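PDB 6MPR: malonate decarboxylase subunit alpha from Acinetobacter baumannii ATCC 17978, which probably transfers the acyl-carrier protein from its acetyl thioester to malonate, releasing acetate and forming the malonyl thioester that is then decarboxylated. Local coordinates for residues 114-119 / 135-140. Numbering follows the deposited sequence.
Sequences LDFSFA and LEIGAI
L114 pairs in parallel with I137 and F116 with I140, the two strands running 22° apart, and the one-residue slip between these bridges is a beta bulge at G138 and A139. Ahead of it the pairing is regular: L114 N donates to E136 O, and L114 O accepts a nearly straight bond from G138 N at 2.9 Å. At the bulge a side chain takes over, and A139 N donates to D115 OD1 (3.0 Å), reaching the carboxylate from above its plane in a bent bond. CG of D115 stands anti to the carbonyl carbon (chi1 -81°), and the carboxylate oxygen OD1 also lies against G138 CA. Its other oxygen, OD2, is hydrogen-bonded to H91. Beyond the bulge, I140 CA makes a C-H...O contact with F116 O, 3.4 Å away.

The sheet face carrying L114, F116, I137 and I140 is apolar. I140 runs beside F116, its CG2 over one ring face in a CH-pi contact and its CG1 3.8 Å from CE1. I137 CD1 comes to the ring's edge, 3.6 Å from F116 CE1, and L114 CD2 meets L135 CD1. Helix 125-131, in the connection between the strands, packs on L135 and I137, as expected of a beta-alpha-beta unit in this parallel sheet. The bulge thus leaves the buried A139 N–H satisfied by a carboxylate, whose negative charge probably strengthens the bent bond.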
ATOM      1  N   LEU A 114     -16.689  14.229  -8.391  1.00 11.30           N
ATOM      2  CA  LEU A 114     -16.308  12.834  -8.573  1.00 11.82           C
ATOM      3  C   LEU A 114     -14.819  12.661  -8.335  1.00 13.39           C
ATOM      4  O   LEU A 114     -14.008  13.373  -8.933  1.00 14.21           O
ATOM      5  CB  LEU A 114     -16.665  12.343  -9.980  1.00 13.70           C
ATOM      6  CG  LEU A 114     -16.195  10.919 -10.303  1.00 10.07           C
ATOM      7  CD1 LEU A 114     -16.952   9.881  -9.431  1.00 10.01           C
ATOM      8  CD2 LEU A 114     -16.369  10.635 -11.789  1.00 11.70           C
ATOM      9  N   ASP A 115     -14.467  11.728  -7.449  1.00 10.85           N
ATOM     10  CA  ASP A 115     -13.111  11.206  -7.319  1.00  8.22           C
ATOM     11  C   ASP A 115     -13.173   9.722  -7.634  1.00 13.81           C
ATOM     12  O   ASP A 115     -14.003   9.008  -7.061  1.00 10.76           O
ATOM     13  CB  ASP A 115     -12.539  11.428  -5.917  1.00  9.17           C
ATOM     14  CG  ASP A 115     -12.002  12.836  -5.727  1.00 17.32           C
ATOM     15  OD1 ASP A 115     -10.919  13.152  -6.272  1.00 14.02           O
ATOM     16  OD2 ASP A 115     -12.677  13.644  -5.063  1.00 16.02           O
ATOM     17  N   PHE A 116     -12.320   9.260  -8.551  1.00 12.37           N
ATOM     18  CA  PHE A 116     -12.425   7.880  -9.023  1.00 10.74           C
ATOM     19  C   PHE A 116     -11.058   7.349  -9.425  1.00 12.69           C
ATOM     20  O   PHE A 116     -10.061   8.078  -9.440  1.00 11.76           O
ATOM     21  CB  PHE A 116     -13.421   7.739 -10.193  1.00  7.70           C
ATOM     22  CG  PHE A 116     -12.919   8.283 -11.520  1.00 11.02           C
ATOM     23  CD1 PHE A 116     -12.841   9.648 -11.745  1.00 13.70           C
ATOM     24  CD2 PHE A 116     -12.572   7.419 -12.550  1.00 10.78           C
ATOM     25  CE1 PHE A 116     -12.403  10.150 -12.979  1.00 15.24           C
ATOM     26  CE2 PHE A 116     -12.129   7.899 -13.773  1.00 12.49           C
ATOM     27  CZ  PHE A 116     -12.028   9.268 -13.986  1.00 12.46           C
ATOM     28  N   SER A 117     -11.022   6.045  -9.727  1.00 10.09           N
ATOM     29  CA  SER A 117      -9.811   5.393 -10.221  1.00  8.89           C
ATOM     30  C   SER A 117      -9.952   4.817 -11.623  1.00 15.01           C
ATOM     31  O   SER A 117      -9.076   5.046 -12.470  1.00 12.09           O
ATOM     32  CB  SER A 117      -9.366   4.295  -9.251  1.00  9.94           C
ATOM     33  OG  SER A 117      -8.202   3.647  -9.748  1.00 11.18           O
ATOM     34  N   PHE A 118     -11.013   4.072 -11.920  1.00 10.19           N
ATOM     35  CA  PHE A 118     -11.126   3.467 -13.242  1.00  9.18           C
ATOM     36  C   PHE A 118     -12.384   3.928 -13.966  1.00 11.81           C
ATOM     37  O   PHE A 118     -13.433   4.112 -13.349  1.00 11.87           O
ATOM     38  CB  PHE A 118     -11.110   1.935 -13.172  1.00 13.78           C
ATOM     39  CG  PHE A 118     -11.181   1.279 -14.524  1.00 13.00           C
ATOM     40  CD1 PHE A 118     -10.060   1.222 -15.343  1.00 18.02           C
ATOM     41  CD2 PHE A 118     -12.375   0.758 -14.991  1.00 19.18           C
ATOM     42  CE1 PHE A 118     -10.130   0.641 -16.592  1.00 22.89           C
ATOM     43  CE2 PHE A 118     -12.451   0.159 -16.248  1.00 22.76           C
ATOM     44  CZ  PHE A 118     -11.331   0.106 -17.046  1.00 21.98           C
ATOM     45  N   ALA A 119     -12.250   4.139 -15.275  1.00 14.04           N
ATOM     46  CA  ALA A 119     -13.381   4.276 -16.182  1.00 15.30           C
ATOM     47  C   ALA A 119     -12.973   3.723 -17.538  1.00 16.76           C
ATOM     48  O   ALA A 119     -11.784   3.665 -17.879  1.00 16.63           O
ATOM     49  CB  ALA A 119     -13.848   5.730 -16.315  1.00 12.34           C
ATOM     50  N   LEU A 135     -20.348  17.713 -14.043  1.00 15.06           N
ATOM     51  CA  LEU A 135     -19.435  16.828 -13.336  1.00 14.63           C
ATOM     52  C   LEU A 135     -18.142  17.588 -13.101  1.00 14.21           C
ATOM     53  O   LEU A 135     -17.571  18.142 -14.045  1.00 16.45           O
ATOM     54  CB  LEU A 135     -19.188  15.536 -14.139  1.00 16.07           C
ATOM     55  CG  LEU A 135     -18.372  14.422 -13.464  1.00 19.26           C
ATOM     56  CD1 LEU A 135     -18.741  13.037 -13.984  1.00 18.52           C
ATOM     57  CD2 LEU A 135     -16.874  14.643 -13.666  1.00 25.23           C
ATOM     58  N   GLU A 136     -17.701  17.637 -11.846  1.00 15.62           N
ATOM     59  CA  GLU A 136     -16.463  18.312 -11.454  1.00 13.76           C
ATOM     60  C   GLU A 136     -15.493  17.239 -10.976  1.00 17.46           C
ATOM     61  O   GLU A 136     -15.718  16.630  -9.926  1.00 20.03           O
ATOM     62  CB  GLU A 136     -16.727  19.338 -10.352  1.00 19.28           C
ATOM     63  CG  GLU A 136     -17.690  20.465 -10.762  1.00 22.14           C
ATOM     64  CD  GLU A 136     -18.154  21.343  -9.594  1.00 36.72           C
ATOM     65  OE1 GLU A 136     -17.600  21.232  -8.475  1.00 40.01           O
ATOM     66  OE2 GLU A 136     -19.091  22.146  -9.801  1.00 39.87           O
ATOM     67  N   ILE A 137     -14.426  17.001 -11.746  1.00 17.06           N
ATOM     68  CA  ILE A 137     -13.426  16.016 -11.352  1.00 16.47           C
ATOM     69  C   ILE A 137     -12.596  16.560 -10.199  1.00 18.44           C
ATOM     70  O   ILE A 137     -12.132  17.706 -10.232  1.00 19.50           O
ATOM     71  CB  ILE A 137     -12.520  15.641 -12.533  1.00 24.96           C
ATOM     72  CG1 ILE A 137     -13.314  14.924 -13.612  1.00 31.87           C
ATOM     73  CG2 ILE A 137     -11.425  14.685 -12.064  1.00 23.73           C
ATOM     74  CD1 ILE A 137     -13.632  13.482 -13.276  1.00 24.42           C
ATOM     75  N   GLY A 138     -12.429  15.744  -9.162  1.00 14.54           N
ATOM     76  CA  GLY A 138     -11.383  15.985  -8.185  1.00 16.70           C
ATOM     77  C   GLY A 138     -10.050  15.546  -8.749  1.00 13.84           C
ATOM     78  O   GLY A 138      -9.237  16.375  -9.174  1.00 18.08           O
ATOM     79  N   ALA A 139      -9.826  14.235  -8.794  1.00 14.52           N
ATOM     80  CA  ALA A 139      -8.635  13.690  -9.426  1.00 16.68           C
ATOM     81  C   ALA A 139      -8.916  12.252  -9.813  1.00 10.24           C
ATOM     82  O   ALA A 139      -9.829  11.610  -9.278  1.00 13.17           O
ATOM     83  CB  ALA A 139      -7.409  13.754  -8.506  1.00 15.21           C
ATOM     84  N   ILE A 140      -8.115  11.759 -10.747  1.00 13.22           N
ATOM     85  CA  ILE A 140      -8.089  10.345 -11.103  1.00 14.73           C
ATOM     86  C   ILE A 140      -6.951   9.680 -10.342  1.00 16.49           C
ATOM     87  O   ILE A 140      -5.828  10.192 -10.325  1.00 13.13           O
ATOM     88  CB  ILE A 140      -7.910  10.153 -12.616  1.00 18.04           C
ATOM     89  CG1 ILE A 140      -8.793  11.139 -13.389  1.00 22.32           C
ATOM     90  CG2 ILE A 140      -8.226   8.714 -12.983  1.00 17.74           C
ATOM     91  CD1 ILE A 140      -8.517  11.140 -14.871  1.00 27.16           C
TER